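Local structure of transcription regulator PadR N-terminal domain-containing protein (3L9F) at residues E157-R162 against A189-T194; L63-D68 against E181-Y186. The protein probably acts as a PadR-family transcription regulator, pairing an N-terminal DNA-binding domain with a helical C-terminal region, and has been found to bind magnesium. All blocks are in the same frame, centred on the assembly; numbering follows the deposited sequence.

Both interactions use helix 178-202, whose earlier turns (181-186) serve interaction 2 and whose later turns (189-194) serve interaction 1; their centres lie about 11 Å apart. Along the chain the segments alternate: 63-68 comes first, in the PadR-like part of the protein, then 157-162 on helix 142-172 and last the two pieces of helix 178-202. Interaction 1 therefore holds the C-terminal helices against each other, while interaction 2 ties the PadR-like part to them. The two contacts meet directly, since Arg162 NH1 lies 2.8 Å from Ser64 OG, a probable hydrogen bond. Both also reach the second subunit, which places the junction between the two parts at the dimer interface.

Interaction 1: E157-R162 against A189-T194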
loop_
_atom_site.group_PDB
_atom_site.type_symbol
_atom_site.label_atom_id
_atom_site.label_comp_id
_atom_site.label_asym_id
_atom_site.label_seq_id
_atom_site.Cartn_x
_atom_site.Cartn_y
_atom_site.Cartn_z
ATOM N N GLU A 157 -11.754 -10.426 -5.741
ATOM C CA GLU A 157 -13.175 -10.486 -6.073
ATOM C C GLU A 157 -14.019 -9.749 -5.044
ATOM O O GLU A 157 -14.943 -9.003 -5.403
ATOM C CB GLU A 157 -13.625 -11.935 -6.257
ATOM C CG GLU A 157 -13.296 -12.468 -7.641
ATOM C CD GLU A 157 -13.406 -13.975 -7.752
ATOM O OE1 GLU A 157 -13.384 -14.656 -6.707
ATOM O OE2 GLU A 157 -13.500 -14.477 -8.895
ATOM N N GLU A 158 -13.682 -9.934 -3.766
ATOM C CA GLU A 158 -14.374 -9.251 -2.680
ATOM C C GLU A 158 -14.238 -7.733 -2.809
ATOM O O GLU A 158 -15.204 -6.994 -2.606
ATOM C CB GLU A 158 -13.817 -9.695 -1.331
ATOM C CG GLU A 158 -14.870 -9.830 -0.231
ATOM C CD GLU A 158 -15.713 -8.575 -0.039
ATOM O OE1 GLU A 158 -16.780 -8.463 -0.687
ATOM O OE2 GLU A 158 -15.316 -7.707 0.770
ATOM N N LYS A 159 -13.038 -7.267 -3.140
ATOM C CA LYS A 159 -12.818 -5.821 -3.275
ATOM C C LYS A 159 -13.529 -5.237 -4.493
ATOM O O LYS A 159 -14.078 -4.140 -4.431
ATOM C CB LYS A 159 -11.324 -5.489 -3.315
ATOM C CG LYS A 159 -10.621 -5.787 -1.999
ATOM C CD LYS A 159 -9.108 -5.627 -2.125
ATOM C CE LYS A 159 -8.412 -5.966 -0.818
ATOM N NZ LYS A 159 -6.946 -5.745 -0.926
ATOM N N ILE A 160 -13.510 -5.969 -5.597
ATOM C CA ILE A 160 -14.233 -5.552 -6.799
ATOM C C ILE A 160 -15.737 -5.440 -6.545
ATOM O O ILE A 160 -16.386 -4.451 -6.931
ATOM C CB ILE A 160 -13.998 -6.544 -7.948
ATOM C CG1 ILE A 160 -12.542 -6.445 -8.437
ATOM C CG2 ILE A 160 -14.983 -6.282 -9.072
ATOM C CD1 ILE A 160 -12.121 -7.536 -9.415
ATOM N N LYS A 161 -16.283 -6.464 -5.908
ATOM C CA LYS A 161 -17.706 -6.505 -5.553
ATOM C C LYS A 161 -18.095 -5.300 -4.698
ATOM O O LYS A 161 -19.079 -4.606 -4.979
ATOM C CB LYS A 161 -18.022 -7.812 -4.816
ATOM C CG LYS A 161 -19.457 -7.925 -4.312
ATOM C CD LYS A 161 -19.688 -9.255 -3.593
ATOM C CE LYS A 161 -21.131 -9.402 -3.121
ATOM N NZ LYS A 161 -21.479 -8.419 -2.058
ATOM N N ARG A 162 -17.304 -5.047 -3.663
ATOM C CA ARG A 162 -17.550 -3.944 -2.748
ATOM C C ARG A 162 -17.433 -2.581 -3.431
ATOM O O ARG A 162 -18.288 -1.704 -3.253
ATOM C CB ARG A 162 -16.594 -4.037 -1.553
ATOM C CG ARG A 162 -16.874 -3.034 -0.445
ATOM C CD ARG A 162 -16.643 -3.660 0.920
ATOM N NE ARG A 162 -15.405 -4.433 0.938
ATOM C CZ ARG A 162 -14.200 -3.903 1.123
ATOM N NH1 ARG A 162 -14.078 -2.595 1.310
ATOM N NH2 ARG A 162 -13.118 -4.677 1.113
ATOM N N ALA A 189 -9.866 -1.124 -12.366
ATOM C CA ALA A 189 -8.856 -1.542 -13.326
ATOM C C ALA A 189 -7.688 -2.219 -12.607
ATOM O O ALA A 189 -7.174 -3.243 -13.053
ATOM C CB ALA A 189 -8.375 -0.338 -14.135
ATOM N N GLN A 190 -7.282 -1.643 -11.483
ATOM C CA GLN A 190 -6.207 -2.205 -10.682
ATOM C C GLN A 190 -6.566 -3.617 -10.238
ATOM O O GLN A 190 -5.803 -4.570 -10.431
ATOM C CB GLN A 190 -5.990 -1.316 -9.459
ATOM C CG GLN A 190 -4.680 -1.514 -8.764
ATOM C CD GLN A 190 -4.278 -0.268 -8.015
ATOM O OE1 GLN A 190 -5.081 0.315 -7.283
ATOM N NE2 GLN A 190 -3.041 0.164 -8.211
ATOM N N TYR A 191 -7.745 -3.753 -9.644
ATOM C CA TYR A 191 -8.178 -5.046 -9.126
ATOM C C TYR A 191 -8.342 -6.070 -10.235
ATOM O O TYR A 191 -7.899 -7.212 -10.117
ATOM C CB TYR A 191 -9.512 -4.896 -8.401
ATOM C CG TYR A 191 -9.428 -4.131 -7.107
ATOM C CD1 TYR A 191 -8.315 -4.234 -6.296
ATOM C CD2 TYR A 191 -10.483 -3.328 -6.685
ATOM C CE1 TYR A 191 -8.239 -3.548 -5.103
ATOM C CE2 TYR A 191 -10.419 -2.638 -5.494
ATOM C CZ TYR A 191 -9.290 -2.751 -4.709
ATOM O OH TYR A 191 -9.207 -2.069 -3.521
ATOM N N LYS A 192 -8.993 -5.655 -11.316
ATOM C CA LYS A 192 -9.295 -6.590 -12.393
ATOM C C LYS A 192 -8.052 -7.057 -13.147
ATOM O O LYS A 192 -7.958 -8.224 -13.534
ATOM C CB LYS A 192 -10.317 -5.987 -13.348
ATOM C CG LYS A 192 -11.684 -5.784 -12.695
ATOM C CD LYS A 192 -12.662 -5.104 -13.642
ATOM C CE LYS A 192 -14.018 -4.912 -12.972
ATOM N NZ LYS A 192 -14.874 -3.955 -13.727
ATOM N N SER A 193 -7.100 -6.152 -13.350
ATOM C CA SER A 193 -5.903 -6.496 -14.121
ATOM C C SER A 193 -5.039 -7.509 -13.383
ATOM O O SER A 193 -4.521 -8.449 -13.979
ATOM C CB SER A 193 -5.092 -5.244 -14.464
ATOM O OG SER A 193 -4.663 -4.581 -13.285
ATOM N N THR A 194 -4.882 -7.321 -12.080
ATOM C CA THR A 194 -4.053 -8.223 -11.300
ATOM C C THR A 194 -4.784 -9.562 -11.084
ATOM O O THR A 194 -4.175 -10.631 -11.148
ATOM C CB THR A 194 -3.659 -7.583 -9.962
ATOM O OG1 THR A 194 -4.844 -7.175 -9.275
ATOM C CG2 THR A 194 -2.778 -6.334 -10.209
#
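One face of the Tyr191 ring takes the CB of Lys159, which sits 3.8 Å from the centroid of the Tyr191 ring and 19° off its normal, a CH-pi contact displaced toward the ring's rim. The two side chains cross at about a right angle. From CG onward the lysine chain is extended, which carries its CD past the rim, 3.7 Å from Tyr191 CE1 and close to the phenol oxygen. Its end then leaves Tyr191, and NZ makes a long, weak ion pair with Glu124 of the second subunit.

Apolar packing continues at the root of the tyrosine. Ile160 CG1 comes within 3.4 Å of Tyr191 CB, a close fit, as the two side chains slide past each other in opposite directions. Ile160 CD1, extended beyond CG1, reaches 3.7 Å from Lys192 CG, at the more exposed margin of the contact.

No hydrogen bond joins the segments. Within 157-162, Arg162 NE donates to Glu158 OE2 (3.3 Å) in an almost straight salt bridge, 170° at the hydrogen, one turn apart on helix 142-172. The carboxylate oxygen is met on its syn side and lies in the guanidinium plane. On the other helix, Ser193 OG is hydrogen-bonded to Ser193 OG of the second subunit.

The short axes approach to 9.6 Å at 149°, so the helices run roughly antiparallel. Residues 157-162 fall in a predicted coiled coil, and the pair packs as a helical hairpin, the C-terminal element that PadR-family proteins commonly use in dimerisation.

Interaction 2: L63-D68 against E181-Y186; sequences LSYFYD and EITIKY
Tyr65 reaches across to helix 178-202 and ends on Thr183, bridging segment 63-68 and the C-terminal helices. Its CB points at that helix, and CG lies between the backbone N and the carbonyl carbon (chi1 67°), a crowded position that brings the ring beside Thr183 and Ile184. Along one side of the ring, CD2 and then CE2 pass the backbone carbonyl of Thr183, with CE2 3.3 Å from Thr183 O. The carbonyl oxygen stands at the ring edge, near its plane. Farther out, CZ lies 4.0 Å from Ile184 CG1, an apolar contact made obliquely to the ring.

At the tip, Tyr65 OH donates a hydrogen bond to Thr183 OG1 at 2.8 Å, and it also packs against Ile184 CG1 at 3.6 Å. Thr183 OG1 is in turn hydrogen-bonded to the carbonyl oxygen of Gln180 in its own helix, so this buried hydroxyl links the phenol to the helix backbone. The tyrosine and threonine side chains cross at about a right angle. Within the same segment, Phe66 CD2 lies 3.6 Å above one face of the Tyr65 ring, toward its rim, while Tyr65 CZ stands at the edge of the Phe66 ring, in its plane.

Behind the tyrosine the chain turns sharply, Leu63 O accepting from both Phe66 N and Tyr67 N, before strand 67-68 begins. That strand, which carries Asp68, a magnesium-binding residue, although no magnesium is bound to this chain here, pairs antiparallel with a strand of the second subunit. Leu163 of helix 142-172 touches both Tyr65 and Ile184, while Phe135 of the second subunit packs on Tyr65 and Leu134 of that subunit on Thr183; the contact is thus buried where the PadR-like part, both C-terminal helices and the partner chain converge.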
loop_
_atom_site.group_PDB
_atom_site.type_symbol
_atom_site.label_atom_id
_atom_site.label_comp_id
_atom_site.label_asym_id
_atom_site.label_seq_id
_atom_site.Cartn_x
_atom_site.Cartn_y
_atom_site.Cartn_z
ATOM N N LEU A 63 -13.795 3.530 1.375
ATOM C CA LEU A 63 -12.586 4.178 0.880
ATOM C C LEU A 63 -11.387 3.236 0.837
ATOM O O LEU A 63 -10.280 3.639 0.491
ATOM C CB LEU A 63 -12.269 5.410 1.734
ATOM C CG LEU A 63 -13.420 6.409 1.927
ATOM C CD1 LEU A 63 -12.909 7.718 2.533
ATOM C CD2 LEU A 63 -14.154 6.676 0.613
ATOM N N SER A 64 -11.600 1.972 1.165
ATOM C CA SER A 64 -10.483 1.042 1.219
ATOM C C SER A 64 -9.781 0.788 -0.128
ATOM O O SER A 64 -8.694 0.204 -0.153
ATOM C CB SER A 64 -10.924 -0.281 1.840
ATOM O OG SER A 64 -11.880 -0.927 1.021
ATOM N N TYR A 65 -10.389 1.189 -1.241
ATOM C CA TYR A 65 -9.729 0.973 -2.533
ATOM C C TYR A 65 -8.583 1.957 -2.751
ATOM O O TYR A 65 -7.771 1.770 -3.663
ATOM C CB TYR A 65 -10.705 1.003 -3.718
ATOM C CG TYR A 65 -11.336 2.346 -3.997
ATOM C CD1 TYR A 65 -12.391 2.805 -3.216
ATOM C CD2 TYR A 65 -10.890 3.154 -5.046
ATOM C CE1 TYR A 65 -12.992 4.018 -3.464
ATOM C CE2 TYR A 65 -11.483 4.379 -5.302
ATOM C CZ TYR A 65 -12.538 4.808 -4.501
ATOM O OH TYR A 65 -13.158 6.019 -4.717
ATOM N N PHE A 66 -8.514 3.000 -1.927
ATOM C CA PHE A 66 -7.357 3.900 -1.985
ATOM C C PHE A 66 -6.718 4.171 -0.634
ATOM O O PHE A 66 -5.687 4.822 -0.542
ATOM C CB PHE A 66 -7.668 5.198 -2.734
ATOM C CG PHE A 66 -8.636 6.113 -2.034
ATOM C CD1 PHE A 66 -8.185 7.049 -1.117
ATOM C CD2 PHE A 66 -9.991 6.078 -2.342
ATOM C CE1 PHE A 66 -9.066 7.913 -0.489
ATOM C CE2 PHE A 66 -10.890 6.951 -1.711
ATOM C CZ PHE A 66 -10.424 7.860 -0.782
ATOM N N TYR A 67 -7.309 3.645 0.425
ATOM C CA TYR A 67 -6.666 3.753 1.720
ATOM C C TYR A 67 -6.973 2.531 2.552
ATOM O O TYR A 67 -8.083 2.358 3.047
ATOM C CB TYR A 67 -7.074 5.026 2.460
ATOM C CG TYR A 67 -6.246 5.250 3.712
ATOM C CD1 TYR A 67 -6.435 4.467 4.847
ATOM C CD2 TYR A 67 -5.256 6.233 3.745
ATOM C CE1 TYR A 67 -5.667 4.665 5.988
ATOM C CE2 TYR A 67 -4.489 6.437 4.877
ATOM C CZ TYR A 67 -4.697 5.654 5.991
ATOM O OH TYR A 67 -3.931 5.860 7.115
ATOM N N ASP A 68 -5.980 1.663 2.674
ATOM C CA ASP A 68 -6.121 0.440 3.424
ATOM C C ASP A 68 -4.849 0.264 4.223
ATOM O O ASP A 68 -3.827 -0.174 3.689
ATOM C CB ASP A 68 -6.349 -0.748 2.488
ATOM C CG ASP A 68 -7.022 -1.916 3.188
ATOM O OD1 ASP A 68 -6.957 -1.971 4.429
ATOM O OD2 ASP A 68 -7.624 -2.768 2.507
ATOM N N GLU A 181 -15.474 9.491 -9.734
ATOM C CA GLU A 181 -15.677 8.462 -10.739
ATOM C C GLU A 181 -14.339 7.977 -11.284
ATOM O O GLU A 181 -14.143 6.775 -11.462
ATOM C CB GLU A 181 -16.586 8.960 -11.862
ATOM C CG GLU A 181 -17.021 7.868 -12.837
ATOM C CD GLU A 181 -18.111 8.341 -13.785
ATOM O OE1 GLU A 181 -18.046 9.503 -14.251
ATOM O OE2 GLU A 181 -19.033 7.547 -14.065
ATOM N N ILE A 182 -13.415 8.903 -11.537
ATOM C CA ILE A 182 -12.089 8.511 -12.019
ATOM C C ILE A 182 -11.402 7.551 -11.049
ATOM O O ILE A 182 -10.815 6.552 -11.462
ATOM C CB ILE A 182 -11.151 9.718 -12.251
ATOM C CG1 ILE A 182 -11.697 10.619 -13.361
ATOM C CG2 ILE A 182 -9.746 9.233 -12.619
ATOM C CD1 ILE A 182 -11.110 12.018 -13.349
ATOM N N THR A 183 -11.456 7.863 -9.759
ATOM C CA THR A 183 -10.770 7.023 -8.782
ATOM C C THR A 183 -11.348 5.625 -8.743
ATOM O O THR A 183 -10.632 4.658 -8.529
ATOM C CB THR A 183 -10.785 7.627 -7.362
ATOM O OG1 THR A 183 -12.108 7.547 -6.811
ATOM C CG2 THR A 183 -10.315 9.080 -7.392
ATOM N N ILE A 184 -12.652 5.512 -8.958
ATOM C CA ILE A 184 -13.282 4.206 -8.957
ATOM C C ILE A 184 -12.869 3.420 -10.202
ATOM O O ILE A 184 -12.571 2.238 -10.115
ATOM C CB ILE A 184 -14.802 4.319 -8.827
ATOM C CG1 ILE A 184 -15.149 4.999 -7.494
ATOM C CG2 ILE A 184 -15.465 2.935 -8.907
ATOM C CD1 ILE A 184 -16.652 5.100 -7.229
ATOM N N LYS A 185 -12.835 4.086 -11.349
ATOM C CA LYS A 185 -12.423 3.422 -12.583
ATOM C C LYS A 185 -10.996 2.906 -12.429
ATOM O O LYS A 185 -10.668 1.794 -12.847
ATOM C CB LYS A 185 -12.546 4.375 -13.779
ATOM C CG LYS A 185 -13.968 4.487 -14.325
ATOM C CD LYS A 185 -14.074 5.507 -15.466
ATOM C CE LYS A 185 -15.539 5.729 -15.874
ATOM N NZ LYS A 185 -15.657 6.700 -17.001
ATOM N N TYR A 186 -10.164 3.721 -11.795
ATOM C CA TYR A 186 -8.771 3.384 -11.511
ATOM C C TYR A 186 -8.703 2.167 -10.597
ATOM O O TYR A 186 -7.992 1.202 -10.892
ATOM C CB TYR A 186 -8.131 4.600 -10.852
ATOM C CG TYR A 186 -6.660 4.557 -10.453
ATOM C CD1 TYR A 186 -6.193 3.673 -9.488
ATOM C CD2 TYR A 186 -5.766 5.495 -10.970
ATOM C CE1 TYR A 186 -4.860 3.687 -9.089
ATOM C CE2 TYR A 186 -4.438 5.521 -10.579
ATOM C CZ TYR A 186 -3.993 4.617 -9.636
ATOM O OH TYR A 186 -2.675 4.656 -9.237
#